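Local coordinates for Rod shape determining protein RodA (Thermus thermophilus, PDB 6BAR), which probably polymerises lipid-linked disaccharide-peptide units into peptidoglycan strands during cell wall elongation, as a membrane-embedded glycosyltransferase of the SEDS family, at residues L276-A288 against L300-V312. Numbering follows the deposited sequence.
Sequences LYGLLLARLFALA and LSGFAGMLGFQVV
Phe285 lays one ring face over the methyl of Ala304: CB stands 3.9 Å from the ring centroid and 26° off the normal, a CH-pi contact offset toward the rim. Ser301 meets the same ring at its edge, with CA in the ring plane and 3.6 Å from CE1. Leu284 covers the Ala304 methyl too, its CB 3.6 Å from Ala304 CB. With CG anti to the carbonyl carbon (chi1 -59°) and the chain extended beyond, both methyls of Leu281 lie against Gly308, which has no side chain to hold them off; CD2 is 3.5 Å from its N. No hydrogen bond joins the segments. The axes of 276-288 and 300-312 run antiparallel at 166° and approach to 8.8 Å, consistent with their place on consecutive, predicted transmembrane helices, 266-288 and 294-319, joined by a short connection. Leu307 is a knob in the hole formed by Tyr277, Leu280, Leu281 and Leu284; its side chain crosses that of Leu280 at about a right angle, the two CD2 methyls 3.7 Å apart. Near one end, Val311 places CG2 obliquely against the Tyr277 ring, 3.6 Å from CD1, while Tyr277 OH is hydrogen-bonded to Pro330 O. At the other, Leu300 reaches with CD2 to Leu287 CB; helix 336-354 touches both.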
ATOM      1  N   LEU A 276      14.605  -8.413  -1.674  1.00 90.72           N
ATOM      2  CA  LEU A 276      14.159  -7.278  -2.476  1.00 96.45           C
ATOM      3  C   LEU A 276      13.171  -6.416  -1.697  1.00 96.72           C
ATOM      4  O   LEU A 276      13.244  -5.180  -1.733  1.00 99.65           O
ATOM      5  CB  LEU A 276      13.536  -7.768  -3.784  1.00 86.63           C
ATOM      6  CG  LEU A 276      14.489  -8.070  -4.938  1.00 90.89           C
ATOM      7  CD1 LEU A 276      13.699  -8.336  -6.210  1.00 88.78           C
ATOM      8  CD2 LEU A 276      15.474  -6.927  -5.148  1.00 84.33           C
ATOM      9  N   TYR A 277      12.261  -7.051  -0.959  1.00 93.52           N
ATOM     10  CA  TYR A 277      11.322  -6.283  -0.146  1.00 89.24           C
ATOM     11  C   TYR A 277      12.015  -5.607   1.030  1.00 86.17           C
ATOM     12  O   TYR A 277      11.633  -4.496   1.420  1.00 84.85           O
ATOM     13  CB  TYR A 277      10.185  -7.180   0.332  1.00 91.80           C
ATOM     14  CG  TYR A 277       9.136  -7.331  -0.729  1.00 99.29           C
ATOM     15  CD1 TYR A 277       8.241  -6.304  -0.991  1.00 96.52           C
ATOM     16  CD2 TYR A 277       9.067  -8.477  -1.503  1.00101.20           C
ATOM     17  CE1 TYR A 277       7.291  -6.428  -1.974  1.00 97.40           C
ATOM     18  CE2 TYR A 277       8.122  -8.610  -2.488  1.00 93.14           C
ATOM     19  CZ  TYR A 277       7.236  -7.585  -2.720  1.00 94.28           C
ATOM     20  OH  TYR A 277       6.289  -7.718  -3.704  1.00117.25           O
ATOM     21  N   GLY A 278      13.032  -6.256   1.607  1.00 73.40           N
ATOM     22  CA  GLY A 278      13.778  -5.635   2.689  1.00 82.12           C
ATOM     23  C   GLY A 278      14.545  -4.411   2.228  1.00 97.96           C
ATOM     24  O   GLY A 278      14.557  -3.381   2.906  1.00 77.26           O
ATOM     25  N   LEU A 279      15.174  -4.500   1.056  1.00101.48           N
ATOM     26  CA  LEU A 279      15.858  -3.345   0.483  1.00 85.25           C
ATOM     27  C   LEU A 279      14.877  -2.238   0.128  1.00102.09           C
ATOM     28  O   LEU A 279      15.197  -1.052   0.274  1.00120.52           O
ATOM     29  CB  LEU A 279      16.652  -3.753  -0.752  1.00 88.95           C
ATOM     30  CG  LEU A 279      17.774  -4.749  -0.497  1.00 90.42           C
ATOM     31  CD1 LEU A 279      18.675  -4.864  -1.716  1.00100.99           C
ATOM     32  CD2 LEU A 279      18.563  -4.337   0.728  1.00 97.40           C
ATOM     33  N   LEU A 280      13.680  -2.597  -0.349  1.00103.64           N
ATOM     34  CA  LEU A 280      12.691  -1.570  -0.664  1.00 99.42           C
ATOM     35  C   LEU A 280      12.229  -0.839   0.596  1.00 97.34           C
ATOM     36  O   LEU A 280      12.153   0.397   0.616  1.00107.07           O
ATOM     37  CB  LEU A 280      11.508  -2.187  -1.405  1.00 90.26           C
ATOM     38  CG  LEU A 280      10.428  -1.199  -1.834  1.00 76.46           C
ATOM     39  CD1 LEU A 280      10.238  -1.185  -3.350  1.00 76.26           C
ATOM     40  CD2 LEU A 280       9.127  -1.532  -1.126  1.00 93.34           C
ATOM     41  N   LEU A 281      11.926  -1.582   1.665  1.00100.44           N
ATOM     42  CA  LEU A 281      11.539  -0.930   2.916  1.00100.54           C
ATOM     43  C   LEU A 281      12.689  -0.103   3.486  1.00 99.93           C
ATOM     44  O   LEU A 281      12.467   0.982   4.044  1.00112.00           O
ATOM     45  CB  LEU A 281      11.051  -1.969   3.929  1.00102.00           C
ATOM     46  CG  LEU A 281       9.843  -2.845   3.556  1.00104.86           C
ATOM     47  CD1 LEU A 281       9.529  -3.832   4.674  1.00102.96           C
ATOM     48  CD2 LEU A 281       8.604  -2.020   3.202  1.00 99.30           C
ATOM     49  N   ALA A 282      13.928  -0.583   3.326  1.00 97.42           N
ATOM     50  CA  ALA A 282      15.092   0.171   3.786  1.00 93.11           C
ATOM     51  C   ALA A 282      15.238   1.486   3.032  1.00101.01           C
ATOM     52  O   ALA A 282      15.482   2.531   3.640  1.00105.95           O
ATOM     53  CB  ALA A 282      16.365  -0.664   3.636  1.00 92.91           C
ATOM     54  N   ARG A 283      15.111   1.456   1.703  1.00 98.60           N
ATOM     55  CA  ARG A 283      15.240   2.691   0.938  1.00 91.47           C
ATOM     56  C   ARG A 283      14.098   3.651   1.242  1.00 85.28           C
ATOM     57  O   ARG A 283      14.302   4.869   1.269  1.00104.81           O
ATOM     58  CB  ARG A 283      15.311   2.396  -0.560  1.00104.56           C
ATOM     59  CG  ARG A 283      16.739   2.321  -1.116  1.00118.62           C
ATOM     60  CD  ARG A 283      17.542   3.589  -0.820  1.00108.01           C
ATOM     61  NE  ARG A 283      18.940   3.488  -1.247  1.00116.19           N
ATOM     62  CZ  ARG A 283      19.409   3.944  -2.406  1.00111.54           C
ATOM     63  NH1 ARG A 283      20.695   3.811  -2.708  1.00112.81           N
ATOM     64  NH2 ARG A 283      18.593   4.533  -3.266  1.00103.56           N
ATOM     65  N   LEU A 284      12.895   3.128   1.494  1.00 91.53           N
ATOM     66  CA  LEU A 284      11.786   3.999   1.878  1.00 95.92           C
ATOM     67  C   LEU A 284      12.065   4.701   3.205  1.00 93.03           C
ATOM     68  O   LEU A 284      11.911   5.923   3.320  1.00 97.74           O
ATOM     69  CB  LEU A 284      10.483   3.202   1.958  1.00 95.76           C
ATOM     70  CG  LEU A 284       9.825   2.848   0.624  1.00 78.89           C
ATOM     71  CD1 LEU A 284       8.616   1.960   0.835  1.00 86.35           C
ATOM     72  CD2 LEU A 284       9.436   4.118  -0.118  1.00 84.95           C
ATOM     73  N   PHE A 285      12.480   3.945   4.223  1.00 99.06           N
ATOM     74  CA  PHE A 285      12.778   4.572   5.507  1.00104.79           C
ATOM     75  C   PHE A 285      14.036   5.440   5.454  1.00101.95           C
ATOM     76  O   PHE A 285      14.178   6.352   6.275  1.00 97.97           O
ATOM     77  CB  PHE A 285      12.888   3.500   6.597  1.00104.98           C
ATOM     78  CG  PHE A 285      11.552   3.033   7.123  1.00108.80           C
ATOM     79  CD1 PHE A 285      10.471   3.902   7.176  1.00118.58           C
ATOM     80  CD2 PHE A 285      11.374   1.731   7.563  1.00111.53           C
ATOM     81  CE1 PHE A 285       9.240   3.480   7.660  1.00115.21           C
ATOM     82  CE2 PHE A 285      10.144   1.305   8.049  1.00113.14           C
ATOM     83  CZ  PHE A 285       9.077   2.181   8.096  1.00104.84           C
ATOM     84  N   ALA A 286      14.940   5.193   4.503  1.00101.15           N
ATOM     85  CA  ALA A 286      16.092   6.069   4.316  1.00 89.26           C
ATOM     86  C   ALA A 286      15.679   7.385   3.673  1.00101.43           C
ATOM     87  O   ALA A 286      16.155   8.452   4.071  1.00112.47           O
ATOM     88  CB  ALA A 286      17.159   5.377   3.465  1.00 80.14           C
ATOM     89  N   LEU A 287      14.804   7.326   2.666  1.00 93.60           N
ATOM     90  CA  LEU A 287      14.253   8.551   2.106  1.00 86.17           C
ATOM     91  C   LEU A 287      13.422   9.297   3.137  1.00 93.13           C
ATOM     92  O   LEU A 287      13.371  10.532   3.113  1.00 97.00           O
ATOM     93  CB  LEU A 287      13.418   8.239   0.864  1.00 77.75           C
ATOM     94  CG  LEU A 287      14.153   7.549  -0.291  1.00 82.85           C
ATOM     95  CD1 LEU A 287      13.330   7.643  -1.562  1.00 80.63           C
ATOM     96  CD2 LEU A 287      15.554   8.116  -0.498  1.00 93.73           C
ATOM     97  N   ALA A 288      12.803   8.566   4.070  1.00 98.75           N
ATOM     98  CA  ALA A 288      11.923   9.180   5.062  1.00111.82           C
ATOM     99  C   ALA A 288      12.690  10.120   5.989  1.00112.47           C
ATOM    100  O   ALA A 288      12.305  11.284   6.169  1.00 93.55           O
ATOM    101  CB  ALA A 288      11.206   8.093   5.863  1.00111.52           C
ATOM    102  N   LEU A 300       6.095   9.422   4.222  1.00 93.17           N
ATOM    103  CA  LEU A 300       6.956   8.352   3.724  1.00 96.35           C
ATOM    104  C   LEU A 300       6.965   7.154   4.666  1.00 90.43           C
ATOM    105  O   LEU A 300       6.902   6.002   4.215  1.00 85.47           O
ATOM    106  CB  LEU A 300       8.382   8.870   3.517  1.00 96.52           C
ATOM    107  CG  LEU A 300       8.688   9.510   2.160  1.00 86.35           C
ATOM    108  CD1 LEU A 300       8.048  10.871   2.032  1.00 73.46           C
ATOM    109  CD2 LEU A 300      10.181   9.586   1.865  1.00 79.72           C
ATOM    110  N   SER A 301       7.042   7.401   5.980  1.00 95.71           N
ATOM    111  CA  SER A 301       7.110   6.285   6.918  1.00 84.32           C
ATOM    112  C   SER A 301       5.784   5.537   6.993  1.00 96.84           C
ATOM    113  O   SER A 301       5.773   4.305   7.100  1.00102.90           O
ATOM    114  CB  SER A 301       7.539   6.773   8.302  1.00 90.53           C
ATOM    115  OG  SER A 301       6.656   7.761   8.804  1.00103.60           O
ATOM    116  N   GLY A 302       4.659   6.257   6.935  1.00 92.54           N
ATOM    117  CA  GLY A 302       3.366   5.589   6.890  1.00 73.11           C
ATOM    118  C   GLY A 302       3.225   4.704   5.667  1.00 92.61           C
ATOM    119  O   GLY A 302       2.755   3.561   5.761  1.00 84.05           O
ATOM    120  N   PHE A 303       3.655   5.209   4.509  1.00 94.73           N
ATOM    121  CA  PHE A 303       3.597   4.411   3.287  1.00 94.56           C
ATOM    122  C   PHE A 303       4.434   3.139   3.416  1.00 77.83           C
ATOM    123  O   PHE A 303       3.960   2.030   3.115  1.00 79.88           O
ATOM    124  CB  PHE A 303       4.066   5.248   2.095  1.00 74.68           C
ATOM    125  CG  PHE A 303       3.710   4.659   0.764  1.00 76.49           C
ATOM    126  CD1 PHE A 303       2.506   4.970   0.156  1.00 76.51           C
ATOM    127  CD2 PHE A 303       4.579   3.795   0.118  1.00 80.80           C
ATOM    128  CE1 PHE A 303       2.175   4.427  -1.073  1.00 78.41           C
ATOM    129  CE2 PHE A 303       4.255   3.252  -1.115  1.00 75.96           C
ATOM    130  CZ  PHE A 303       3.053   3.568  -1.710  1.00 74.66           C
ATOM    131  N   ALA A 304       5.685   3.285   3.866  1.00 89.13           N
ATOM    132  CA  ALA A 304       6.556   2.122   4.028  1.00 84.22           C
ATOM    133  C   ALA A 304       5.973   1.128   5.023  1.00 91.34           C
ATOM    134  O   ALA A 304       6.078  -0.091   4.827  1.00 99.31           O
ATOM    135  CB  ALA A 304       7.952   2.559   4.472  1.00 87.88           C
ATOM    136  N   GLY A 305       5.362   1.629   6.099  1.00 81.83           N
ATOM    137  CA  GLY A 305       4.722   0.739   7.052  1.00 97.11           C
ATOM    138  C   GLY A 305       3.616  -0.082   6.421  1.00 87.65           C
ATOM    139  O   GLY A 305       3.575  -1.303   6.564  1.00 76.77           O
ATOM    140  N   MET A 306       2.701   0.582   5.714  1.00 78.37           N
ATOM    141  CA  MET A 306       1.612  -0.145   5.072  1.00 73.29           C
ATOM    142  C   MET A 306       2.140  -1.204   4.107  1.00 80.10           C
ATOM    143  O   MET A 306       1.640  -2.341   4.068  1.00 89.82           O
ATOM    144  CB  MET A 306       0.694   0.840   4.352  1.00 79.26           C
ATOM    145  CG  MET A 306      -0.107   1.716   5.298  1.00 62.25           C
ATOM    146  SD  MET A 306      -1.295   2.771   4.446  1.00 76.18           S
ATOM    147  CE  MET A 306      -2.323   3.268   5.823  1.00 65.87           C
ATOM    148  N   LEU A 307       3.165  -0.854   3.328  1.00 72.20           N
ATOM    149  CA  LEU A 307       3.706  -1.801   2.358  1.00 83.97           C
ATOM    150  C   LEU A 307       4.316  -3.018   3.053  1.00 94.33           C
ATOM    151  O   LEU A 307       3.953  -4.175   2.765  1.00 99.28           O
ATOM    152  CB  LEU A 307       4.737  -1.089   1.484  1.00 86.54           C
ATOM    153  CG  LEU A 307       4.921  -1.581   0.054  1.00 92.46           C
ATOM    154  CD1 LEU A 307       5.472  -0.454  -0.791  1.00 87.58           C
ATOM    155  CD2 LEU A 307       5.863  -2.767   0.030  1.00113.44           C
ATOM    156  N   GLY A 308       5.261  -2.774   3.970  1.00 93.59           N
ATOM    157  CA  GLY A 308       5.838  -3.865   4.731  1.00 83.95           C
ATOM    158  C   GLY A 308       4.800  -4.701   5.453  1.00 90.42           C
ATOM    159  O   GLY A 308       4.965  -5.917   5.595  1.00 99.30           O
ATOM    160  N   PHE A 309       3.708  -4.076   5.901  1.00 83.20           N
ATOM    161  CA  PHE A 309       2.695  -4.820   6.638  1.00 83.09           C
ATOM    162  C   PHE A 309       1.938  -5.771   5.726  1.00 95.14           C
ATOM    163  O   PHE A 309       1.651  -6.904   6.119  1.00102.61           O
ATOM    164  CB  PHE A 309       1.725  -3.867   7.335  1.00 82.94           C
ATOM    165  CG  PHE A 309       0.713  -4.561   8.205  1.00 81.40           C
ATOM    166  CD1 PHE A 309       1.050  -4.981   9.480  1.00 90.59           C
ATOM    167  CD2 PHE A 309      -0.575  -4.787   7.750  1.00 80.76           C
ATOM    168  CE1 PHE A 309       0.118  -5.618  10.287  1.00 82.39           C
ATOM    169  CE2 PHE A 309      -1.511  -5.424   8.553  1.00 85.39           C
ATOM    170  CZ  PHE A 309      -1.163  -5.839   9.822  1.00 83.98           C
ATOM    171  N   GLN A 310       1.601  -5.336   4.507  1.00 91.59           N
ATOM    172  CA  GLN A 310       0.996  -6.282   3.570  1.00 80.08           C
ATOM    173  C   GLN A 310       1.936  -7.449   3.289  1.00 89.43           C
ATOM    174  O   GLN A 310       1.503  -8.613   3.230  1.00 97.90           O
ATOM    175  CB  GLN A 310       0.610  -5.588   2.269  1.00 74.64           C
ATOM    176  CG  GLN A 310      -0.449  -4.541   2.465  1.00 81.52           C
ATOM    177  CD  GLN A 310      -1.193  -4.229   1.191  1.00 95.24           C
ATOM    178  OE1 GLN A 310      -1.740  -3.137   1.031  1.00114.82           O
ATOM    179  NE2 GLN A 310      -1.227  -5.190   0.273  1.00 82.62           N
ATOM    180  N   VAL A 311       3.232  -7.162   3.135  1.00 95.57           N
ATOM    181  CA  VAL A 311       4.187  -8.243   2.873  1.00 95.46           C
ATOM    182  C   VAL A 311       4.206  -9.241   4.032  1.00 98.28           C
ATOM    183  O   VAL A 311       4.130 -10.465   3.834  1.00 98.71           O
ATOM    184  CB  VAL A 311       5.589  -7.673   2.588  1.00 92.70           C
ATOM    185  CG1 VAL A 311       6.603  -8.797   2.493  1.00 92.44           C
ATOM    186  CG2 VAL A 311       5.570  -6.863   1.304  1.00 98.58           C
ATOM    187  N   VAL A 312       4.301  -8.740   5.267  1.00101.80           N
ATOM    188  CA  VAL A 312       4.388  -9.668   6.392  1.00108.14           C
ATOM    189  C   VAL A 312       3.048 -10.340   6.678  1.00101.81           C
ATOM    190  O   VAL A 312       3.023 -11.412   7.293  1.00107.65           O
ATOM    191  CB  VAL A 312       4.942  -8.994   7.664  1.00 94.07           C
ATOM    192  CG1 VAL A 312       6.371  -8.508   7.429  1.00 89.39           C
ATOM    193  CG2 VAL A 312       4.040  -7.867   8.135  1.00 89.63           C
TER